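Local structure of succinate-semialdehyde dehydrogenase (Streptococcus pyogenes MGAS1882, 4OGD) at residues P304-S307 with A308-A312; L256-A259 with G260-T264; Q23-A26 with D27-R31. The protein catalyses the oxidation of succinic semialdehyde to succinate, using NADP+ as cofactor. All blocks are in the same frame, centred on the assembly; numbering follows the deposited sequence.

Contact 1 of 3, residues P304-S307 with A308-A312; sequences PLSS and AQAKA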
ATOM      1  N   PRO A 304      21.389 -28.764   3.398  1.00 10.50           N
ATOM      2  CA  PRO A 304      21.747 -28.417   2.020  1.00 10.33           C
ATOM      3  C   PRO A 304      20.888 -27.238   1.584  1.00 11.27           C
ATOM      4  O   PRO A 304      19.815 -27.035   2.164  1.00 10.56           O
ATOM      5  CB  PRO A 304      21.341 -29.662   1.233  1.00 11.46           C
ATOM      6  CG  PRO A 304      20.198 -30.245   2.032  1.00 10.31           C
ATOM      7  CD  PRO A 304      20.550 -29.979   3.470  1.00 10.02           C
ATOM      8  N   LEU A 305      21.332 -26.482   0.585  1.00 10.52           N
ATOM      9  CA  LEU A 305      20.499 -25.413   0.040  1.00 10.52           C
ATOM     10  C   LEU A 305      19.310 -26.003  -0.715  1.00 11.18           C
ATOM     11  O   LEU A 305      19.274 -27.205  -0.997  1.00 11.25           O
ATOM     12  CB  LEU A 305      21.312 -24.471  -0.851  1.00 10.08           C
ATOM     13  CG  LEU A 305      22.531 -23.793  -0.218  1.00 14.59           C
ATOM     14  CD1 LEU A 305      23.029 -22.650  -1.107  1.00 12.68           C
ATOM     15  CD2 LEU A 305      22.230 -23.289   1.178  1.00 14.26           C
ATOM     16  N   SER A 306      18.346 -25.157  -1.066  1.00 11.78           N
ATOM     17  CA  SER A 306      17.044 -25.632  -1.538  1.00 11.46           C
ATOM     18  C   SER A 306      16.988 -26.165  -2.970  1.00 11.29           C
ATOM     19  O   SER A 306      16.021 -26.841  -3.334  1.00 12.02           O
ATOM     20  CB  SER A 306      15.999 -24.528  -1.377  1.00  9.77           C
ATOM     21  OG  SER A 306      16.309 -23.440  -2.225  1.00 10.81           O
ATOM     22  N   SER A 307      17.996 -25.862  -3.787  1.00 11.45           N
ATOM     23  CA  SER A 307      18.021 -26.359  -5.162  1.00 12.12           C
ATOM     24  C   SER A 307      19.440 -26.344  -5.714  1.00 12.94           C
ATOM     25  O   SER A 307      20.328 -25.727  -5.138  1.00 11.75           O
ATOM     26  CB  SER A 307      17.105 -25.526  -6.067  1.00 13.62           C
ATOM     27  OG  SER A 307      17.649 -24.231  -6.301  1.00 12.43           O
ATOM     28  N   ALA A 308      19.649 -27.014  -6.841  1.00 13.46           N
ATOM     29  CA  ALA A 308      20.958 -26.994  -7.481  1.00 15.27           C
ATOM     30  C   ALA A 308      21.296 -25.580  -7.935  1.00 14.27           C
ATOM     31  O   ALA A 308      22.445 -25.144  -7.817  1.00 15.75           O
ATOM     32  CB  ALA A 308      20.987 -27.953  -8.656  1.00 14.52           C
ATOM     33  N   GLN A 309      20.296 -24.868  -8.446  1.00 14.03           N
ATOM     34  CA  GLN A 309      20.507 -23.492  -8.891  1.00 15.14           C
ATOM     35  C   GLN A 309      20.872 -22.578  -7.725  1.00 14.25           C
ATOM     36  O   GLN A 309      21.746 -21.723  -7.856  1.00 14.97           O
ATOM     37  CB  GLN A 309      19.287 -22.943  -9.634  1.00 13.28           C
ATOM     38  CG  GLN A 309      19.569 -21.613 -10.324  1.00 17.61           C
ATOM     39  CD  GLN A 309      20.645 -21.738 -11.390  1.00 24.40           C
ATOM     40  OE1 GLN A 309      20.521 -22.537 -12.319  1.00 27.39           O
ATOM     41  NE2 GLN A 309      21.710 -20.957 -11.257  1.00 22.47           N
ATOM     42  N   ALA A 310      20.207 -22.755  -6.583  1.00 13.21           N
ATOM     43  CA  ALA A 310      20.522 -21.947  -5.407  1.00 11.66           C
ATOM     44  C   ALA A 310      21.988 -22.124  -5.019  1.00 11.45           C
ATOM     45  O   ALA A 310      22.687 -21.145  -4.725  1.00 13.10           O
ATOM     46  CB  ALA A 310      19.599 -22.306  -4.239  1.00 10.96           C
ATOM     47  N   LYS A 311      22.452 -23.369  -5.025  1.00 12.34           N
ATOM     48  CA  LYS A 311      23.850 -23.659  -4.720  1.00 10.79           C
ATOM     49  C   LYS A 311      24.793 -23.014  -5.738  1.00 15.44           C
ATOM     50  O   LYS A 311      25.775 -22.372  -5.364  1.00 13.62           O
ATOM     51  CB  LYS A 311      24.086 -25.176  -4.639  1.00 11.33           C
ATOM     52  CG  LYS A 311      25.568 -25.572  -4.648  1.00 14.00           C
ATOM     53  CD  LYS A 311      25.762 -27.041  -4.289  1.00 12.90           C
ATOM     54  CE  LYS A 311      27.224 -27.468  -4.448  1.00 16.20           C
ATOM     55  NZ  LYS A 311      27.457 -28.879  -3.978  1.00 14.64           N
ATOM     56  N   ALA A 312      24.488 -23.181  -7.023  1.00 14.17           N
ATOM     57  CA  ALA A 312      25.303 -22.583  -8.078  1.00 13.84           C
ATOM     58  C   ALA A 312      25.396 -21.071  -7.918  1.00 15.29           C
ATOM     59  O   ALA A 312      26.486 -20.491  -8.004  1.00 16.10           O
ATOM     60  CB  ALA A 312      24.761 -22.942  -9.449  1.00 14.71           C
TER

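Contact 2 of 3, residues L256-A259 with G260-T264; sequences LYNA and GQVCT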
ATOM      1  N   LEU A 256      23.632 -18.777  10.047  1.00 10.70           N
ATOM      2  CA  LEU A 256      23.551 -20.139   9.524  1.00  9.27           C
ATOM      3  C   LEU A 256      22.203 -20.847   9.694  1.00 10.20           C
ATOM      4  O   LEU A 256      22.000 -21.926   9.146  1.00  9.72           O
ATOM      5  CB  LEU A 256      24.685 -21.001  10.095  1.00 10.57           C
ATOM      6  CG  LEU A 256      26.093 -20.490   9.778  1.00 12.13           C
ATOM      7  CD1 LEU A 256      27.118 -21.421  10.373  1.00 13.13           C
ATOM      8  CD2 LEU A 256      26.300 -20.400   8.279  1.00 11.28           C
ATOM      9  N   TYR A 257      21.285 -20.243  10.436  1.00  9.32           N
ATOM     10  CA  TYR A 257      19.924 -20.769  10.507  1.00  9.39           C
ATOM     11  C   TYR A 257      19.343 -20.815   9.097  1.00 10.26           C
ATOM     12  O   TYR A 257      19.511 -19.866   8.315  1.00  8.67           O
ATOM     13  CB  TYR A 257      19.080 -19.883  11.418  1.00  9.27           C
ATOM     14  CG  TYR A 257      17.613 -20.220  11.448  1.00 10.92           C
ATOM     15  CD1 TYR A 257      16.729 -19.601  10.574  1.00 14.41           C
ATOM     16  CD2 TYR A 257      17.108 -21.126  12.370  1.00 12.97           C
ATOM     17  CE1 TYR A 257      15.395 -19.886  10.592  1.00 16.30           C
ATOM     18  CE2 TYR A 257      15.749 -21.420  12.400  1.00 14.14           C
ATOM     19  CZ  TYR A 257      14.905 -20.793  11.501  1.00 14.90           C
ATOM     20  OH  TYR A 257      13.556 -21.058  11.485  1.00 20.09           O
ATOM     21  N   ASN A 258      18.682 -21.923   8.768  1.00  8.94           N
ATOM     22  CA  ASN A 258      18.125 -22.156   7.431  1.00  7.80           C
ATOM     23  C   ASN A 258      19.193 -22.037   6.345  1.00  9.33           C
ATOM     24  O   ASN A 258      18.916 -21.598   5.227  1.00  9.79           O
ATOM     25  CB  ASN A 258      16.926 -21.228   7.155  1.00  9.14           C
ATOM     26  CG  ASN A 258      15.939 -21.813   6.145  1.00 10.79           C
ATOM     27  OD1 ASN A 258      15.876 -23.026   5.931  1.00  9.17           O
ATOM     28  ND2 ASN A 258      15.139 -20.940   5.534  1.00  9.19           N
ATOM     29  N   ALA A 259      20.420 -22.419   6.711  1.00  8.93           N
ATOM     30  CA  ALA A 259      21.600 -22.324   5.849  1.00  7.84           C
ATOM     31  C   ALA A 259      21.801 -20.930   5.265  1.00  9.90           C
ATOM     32  O   ALA A 259      22.347 -20.775   4.171  1.00 10.28           O
ATOM     33  CB  ALA A 259      21.559 -23.397   4.731  1.00  7.71           C
ATOM     34  N   GLY A 260      21.362 -19.915   6.001  1.00  9.27           N
ATOM     35  CA  GLY A 260      21.547 -18.534   5.582  1.00  8.44           C
ATOM     36  C   GLY A 260      20.511 -18.044   4.591  1.00  9.40           C
ATOM     37  O   GLY A 260      20.578 -16.898   4.144  1.00  8.66           O
ATOM     38  N   GLN A 261      19.545 -18.901   4.263  1.00  8.46           N
ATOM     39  CA  GLN A 261      18.537 -18.589   3.258  1.00 10.05           C
ATOM     40  C   GLN A 261      17.362 -17.849   3.895  1.00  9.19           C
ATOM     41  O   GLN A 261      16.218 -18.307   3.847  1.00 10.41           O
ATOM     42  CB  GLN A 261      18.061 -19.881   2.600  1.00 10.15           C
ATOM     43  CG  GLN A 261      19.206 -20.724   2.028  1.00 10.03           C
ATOM     44  CD  GLN A 261      18.721 -22.072   1.527  1.00  9.44           C
ATOM     45  OE1 GLN A 261      18.691 -22.329   0.318  1.00  9.04           O
ATOM     46  NE2 GLN A 261      18.328 -22.941   2.454  1.00  9.50           N
ATOM     47  N   VAL A 262      17.655 -16.704   4.504  1.00  8.04           N
ATOM     48  CA  VAL A 262      16.662 -15.996   5.305  1.00  7.68           C
ATOM     49  C   VAL A 262      16.770 -14.533   4.932  1.00  9.70           C
ATOM     50  O   VAL A 262      17.875 -13.982   4.905  1.00  7.33           O
ATOM     51  CB  VAL A 262      16.936 -16.178   6.816  1.00  8.28           C
ATOM     52  CG1 VAL A 262      15.886 -15.460   7.659  1.00  9.21           C
ATOM     53  CG2 VAL A 262      16.949 -17.651   7.180  1.00  9.24           C
ATOM     54  N   CYS A 263      15.642 -13.908   4.608  1.00 11.29           N
ATOM     55  CA  CYS A 263      15.670 -12.500   4.233  1.00  7.27           C
ATOM     56  C   CYS A 263      16.239 -11.633   5.360  1.00  8.12           C
ATOM     57  O   CYS A 263      16.885 -10.616   5.095  1.00  7.77           O
ATOM     58  CB  CYS A 263      14.273 -12.030   3.829  1.00 10.23           C
ATOM     59  SG  CYS A 263      13.010 -12.365   5.052  1.00 16.84           S
ATOM     60  N   THR A 264      16.021 -12.056   6.607  1.00  6.80           N
ATOM     61  CA  THR A 264      16.557 -11.366   7.779  1.00  7.27           C
ATOM     62  C   THR A 264      17.797 -12.058   8.371  1.00  6.73           C
ATOM     63  O   THR A 264      18.103 -11.905   9.562  1.00  7.24           O
ATOM     64  CB  THR A 264      15.489 -11.213   8.893  1.00  7.50           C
ATOM     65  OG1 THR A 264      14.842 -12.474   9.113  1.00  8.60           O
ATOM     66  CG2 THR A 264      14.445 -10.170   8.505  1.00  8.05           C
TER

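Contact 3 of 3, residues Q23-A26 with D27-R31; sequences QGLA and DVLER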
ATOM      1  N   GLN A  23      -9.562 -23.468 -17.333  1.00 13.57           N
ATOM      2  CA  GLN A  23     -10.919 -23.607 -16.812  1.00 11.51           C
ATOM      3  C   GLN A  23     -10.936 -23.896 -15.313  1.00 12.55           C
ATOM      4  O   GLN A  23     -11.760 -23.345 -14.585  1.00 14.96           O
ATOM      5  CB  GLN A  23     -11.717 -24.683 -17.555  1.00 15.98           C
ATOM      6  CG  GLN A  23     -13.184 -24.689 -17.142  1.00 16.42           C
ATOM      7  CD  GLN A  23     -13.876 -23.376 -17.482  1.00 16.20           C
ATOM      8  OE1 GLN A  23     -13.798 -22.905 -18.618  1.00 17.35           O
ATOM      9  NE2 GLN A  23     -14.541 -22.772 -16.500  1.00 17.06           N
ATOM     10  N   GLY A  24     -10.024 -24.748 -14.854  1.00 12.32           N
ATOM     11  CA  GLY A  24      -9.892 -25.026 -13.433  1.00 14.26           C
ATOM     12  C   GLY A  24      -9.637 -23.738 -12.666  1.00 13.28           C
ATOM     13  O   GLY A  24     -10.226 -23.498 -11.614  1.00 11.67           O
ATOM     14  N   LEU A  25      -8.776 -22.894 -13.221  1.00 10.91           N
ATOM     15  CA  LEU A  25      -8.444 -21.617 -12.592  1.00 12.12           C
ATOM     16  C   LEU A  25      -9.650 -20.678 -12.546  1.00 12.06           C
ATOM     17  O   LEU A  25      -9.929 -20.052 -11.515  1.00 10.47           O
ATOM     18  CB  LEU A  25      -7.265 -20.970 -13.322  1.00 12.51           C
ATOM     19  CG  LEU A  25      -6.817 -19.595 -12.835  1.00 11.32           C
ATOM     20  CD1 LEU A  25      -6.428 -19.635 -11.357  1.00 12.05           C
ATOM     21  CD2 LEU A  25      -5.657 -19.102 -13.694  1.00  9.74           C
ATOM     22  N   ALA A  26     -10.377 -20.581 -13.657  1.00  9.99           N
ATOM     23  CA  ALA A  26     -11.587 -19.767 -13.679  1.00 13.84           C
ATOM     24  C   ALA A  26     -12.582 -20.258 -12.631  1.00 11.76           C
ATOM     25  O   ALA A  26     -13.179 -19.461 -11.901  1.00 11.51           O
ATOM     26  CB  ALA A  26     -12.224 -19.769 -15.072  1.00 13.92           C
ATOM     27  N   ASP A  27     -12.753 -21.574 -12.554  1.00 13.32           N
ATOM     28  CA  ASP A  27     -13.671 -22.153 -11.578  1.00 11.48           C
ATOM     29  C   ASP A  27     -13.277 -21.794 -10.141  1.00 11.27           C
ATOM     30  O   ASP A  27     -14.137 -21.449  -9.323  1.00 11.38           O
ATOM     31  CB  ASP A  27     -13.781 -23.669 -11.765  1.00 13.62           C
ATOM     32  CG  ASP A  27     -14.440 -24.046 -13.083  1.00 17.02           C
ATOM     33  OD1 ASP A  27     -15.050 -23.166 -13.724  1.00 17.65           O
ATOM     34  OD2 ASP A  27     -14.357 -25.230 -13.470  1.00 21.00           O
ATOM     35  N   VAL A  28     -11.983 -21.858  -9.849  1.00 10.13           N
ATOM     36  CA  VAL A  28     -11.467 -21.479  -8.534  1.00  9.89           C
ATOM     37  C   VAL A  28     -11.718 -20.007  -8.210  1.00 10.44           C
ATOM     38  O   VAL A  28     -12.132 -19.677  -7.097  1.00  8.53           O
ATOM     39  CB  VAL A  28      -9.960 -21.829  -8.396  1.00  9.81           C
ATOM     40  CG1 VAL A  28      -9.362 -21.173  -7.159  1.00  9.04           C
ATOM     41  CG2 VAL A  28      -9.782 -23.333  -8.322  1.00 10.71           C
ATOM     42  N   LEU A  29     -11.485 -19.119  -9.174  1.00 10.58           N
ATOM     43  CA  LEU A  29     -11.734 -17.700  -8.920  1.00  9.93           C
ATOM     44  C   LEU A  29     -13.208 -17.416  -8.676  1.00 10.02           C
ATOM     45  O   LEU A  29     -13.556 -16.619  -7.799  1.00 10.88           O
ATOM     46  CB  LEU A  29     -11.195 -16.824 -10.054  1.00  9.86           C
ATOM     47  CG  LEU A  29      -9.673 -16.833 -10.227  1.00 12.94           C
ATOM     48  CD1 LEU A  29      -9.275 -15.895 -11.358  1.00 13.33           C
ATOM     49  CD2 LEU A  29      -8.965 -16.434  -8.935  1.00 13.93           C
ATOM     50  N   GLU A  30     -14.084 -18.068  -9.438  1.00  8.85           N
ATOM     51  CA  GLU A  30     -15.514 -17.864  -9.233  1.00 10.76           C
ATOM     52  C   GLU A  30     -15.943 -18.355  -7.856  1.00 10.10           C
ATOM     53  O   GLU A  30     -16.685 -17.671  -7.150  1.00 10.54           O
ATOM     54  CB  GLU A  30     -16.339 -18.535 -10.335  1.00 11.34           C
ATOM     55  CG  GLU A  30     -17.844 -18.261 -10.228  1.00 15.31           C
ATOM     56  CD  GLU A  30     -18.232 -16.800 -10.462  1.00 19.88           C
ATOM     57  OE1 GLU A  30     -17.357 -15.933 -10.730  1.00 17.42           O
ATOM     58  OE2 GLU A  30     -19.444 -16.511 -10.382  1.00 18.36           O
ATOM     59  N   ARG A  31     -15.458 -19.531  -7.465  1.00  9.00           N
ATOM     60  CA  ARG A  31     -15.792 -20.084  -6.156  1.00  9.73           C
ATOM     61  C   ARG A  31     -15.325 -19.145  -5.055  1.00  9.71           C
ATOM     62  O   ARG A  31     -16.030 -18.919  -4.076  1.00  9.01           O
ATOM     63  CB  ARG A  31     -15.152 -21.463  -5.962  1.00  8.16           C
ATOM     64  CG  ARG A  31     -15.447 -22.086  -4.601  1.00 11.99           C
ATOM     65  CD  ARG A  31     -14.801 -23.457  -4.469  1.00 10.34           C
ATOM     66  NE  ARG A  31     -13.341 -23.387  -4.464  1.00  9.22           N
ATOM     67  CZ  ARG A  31     -12.543 -24.451  -4.452  1.00 10.85           C
ATOM     68  NH1 ARG A  31     -13.064 -25.674  -4.456  1.00 14.43           N
ATOM     69  NH2 ARG A  31     -11.219 -24.306  -4.449  1.00 10.43           N
TER

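Contact 1 of 3, residues P304-S307 with A308-A312
Ser307 OG takes the N-H of Ala310 in a bond of 3.0 Å that is fairly straight, at 159° about the hydrogen. This hydroxyl belongs to the residue just ahead of helix 308-323, and it occupies one of the first-turn amides that lack the usual i to i+4 carbonyl partner within the helix. The torsion of Ser307 (chi1 71°) sets OG between its own backbone N and carbonyl carbon, which turns it over the start of the helix, where Ala310 CB also lies close to it at 3.4 Å. Ser307 also offers its carbonyl: Ser307 O receives the next amide, Lys311 N, at 3.2 Å, tilted 26° from the carbonyl plane, in the first i to i+4 bond of the helix. Side chain and backbone of one residue thus hold two successive N-H groups. Ala310 makes an apolar contact with the incoming loop, its CB lying 4.4 Å from Leu305 CB, and Ser306 OG lies near the same CB at 4.0 Å. Leu305 sends branch CD1 alongside the backbone of the first turn, 3.8 Å from Lys311 CA. The lysine chain runs extended away from this contact, ending in a weak bond to Phe341 O, while Gln309 NE2 turns to Asp313. This is a serine N-cap at the N-terminus of helix 308-323, with the incoming loop packed on its first turn by Leu305.

Contact 2 of 3, residues L256-A259 with G260-T264
Asn258 O is gripped twice by Gln261, through the backbone N at 2.9 Å and through the side-chain NE2 at 3.1 Å. The two donors come from opposite faces of the carbonyl plane, the backbone N standing 53° out of it and NE2 45°. With CG beside its backbone N (chi1 -54°), the straight glutamine chain carries NE2 to the carbonyl that N also grips; Asn258 O lies almost in the plane of the Gln261 amide, and NE2 comes to 4.0 Å from Ala259 CB. OE1 accepts from Ser306 N, so the two ends of the amide have different partners and its rotation is fixed. One residue earlier, Gly260 N bonds to Tyr257 O at 3.0 Å, again from above the carbonyl plane. Val262 closes the apolar side with a single branch: CG2 touches Asn258 CB at 3.6 Å and meets the edge of the Tyr257 ring, near its plane, at 3.9 Å from CD1. Behind this shell, Asn258, Ala259 and Gly260 all have positive phi, giving two overlapping beta turns of left-handed (type I'-like) conformation, and Gln261 follows as the centre of an inverse gamma turn. Asn132 ties the turn through two bonds, O to Asn258 ND2 and ND2 to Gln261 O, while Glu80 receives Asn258 N. Gly260-Gln261-Val262-Cys263 matches the Gly-Gln-x-Cys of aldehyde dehydrogenases, whose cysteine is the nucleophile in relatives; Cys263 is probably its counterpart.

Contact 3 of 3, residues Q23-A26 with D27-R31
Asp27 is tied to Gln23 one turn earlier by both backbone and side chain. Its N-H bonds to Gln23 O at 2.9 Å, and its OD1 accepts Gln23 NE2 at 2.8 Å. Gln23 CG lies opposite the backbone N, and the chain then bends at chi2 (62°), bringing the amide forward along the helix surface to the acid. Asp27 OD1 lies in the plane of the Gln23 amide, yet NE2 stands 42° above the carboxylate plane, the two flat groups being turned 47° against each other. Val28 follows, with N bonded to Gly24 O at 3.0 Å and CG2 resting 3.3 Å from that same oxygen. Leu29 N bonds to Leu25 O, and its CG comes to 4.4 Å from Leu25 CD1. These two leucines occupy the buried side: Leu25 packs on Gln190 and Val194 of helix 188-196, and Leu29 on Asp197 and Arg199 just after it. Glu30 N repeats the pattern with Ala26 O at 3.0 Å, while its carboxylate leads away to a salt bridge with Arg199. Arg31, whose N bonds to Asp27 O, sends NH2 to Thr182. The whole is an amphipathic stretch of alpha-helix 22-41, with an i to i+4 amide-carboxylate link on its exposed face and leucines packed against helix 188-196 and the loop that follows it.

How the contacts relate
Contacts 1 and 2 are neighbours, with centres 13 Å apart, although helix 276-288 and strand 268-272 come between them in sequence. Gln261 OE1 lies 3.2 Å from Ser306 N in a probable hydrogen bond, so the glutamine whose NE2 braces the turn of contact 2 also reaches the loop before helix 308-323. Leu305 CD2 adds packing at 3.6 Å from Ala259 CB, and Trp131 touches both Ser306 and Gln261. Contact 1 therefore lies against the turn preceding Cys263, and so probably borders the active site, if Cys263 is the nucleophile as in relatives. Contact 3 is remote, its nearest atoms about 25 Å from contact 1 and about 26 Å from contact 2, on an outlying helix.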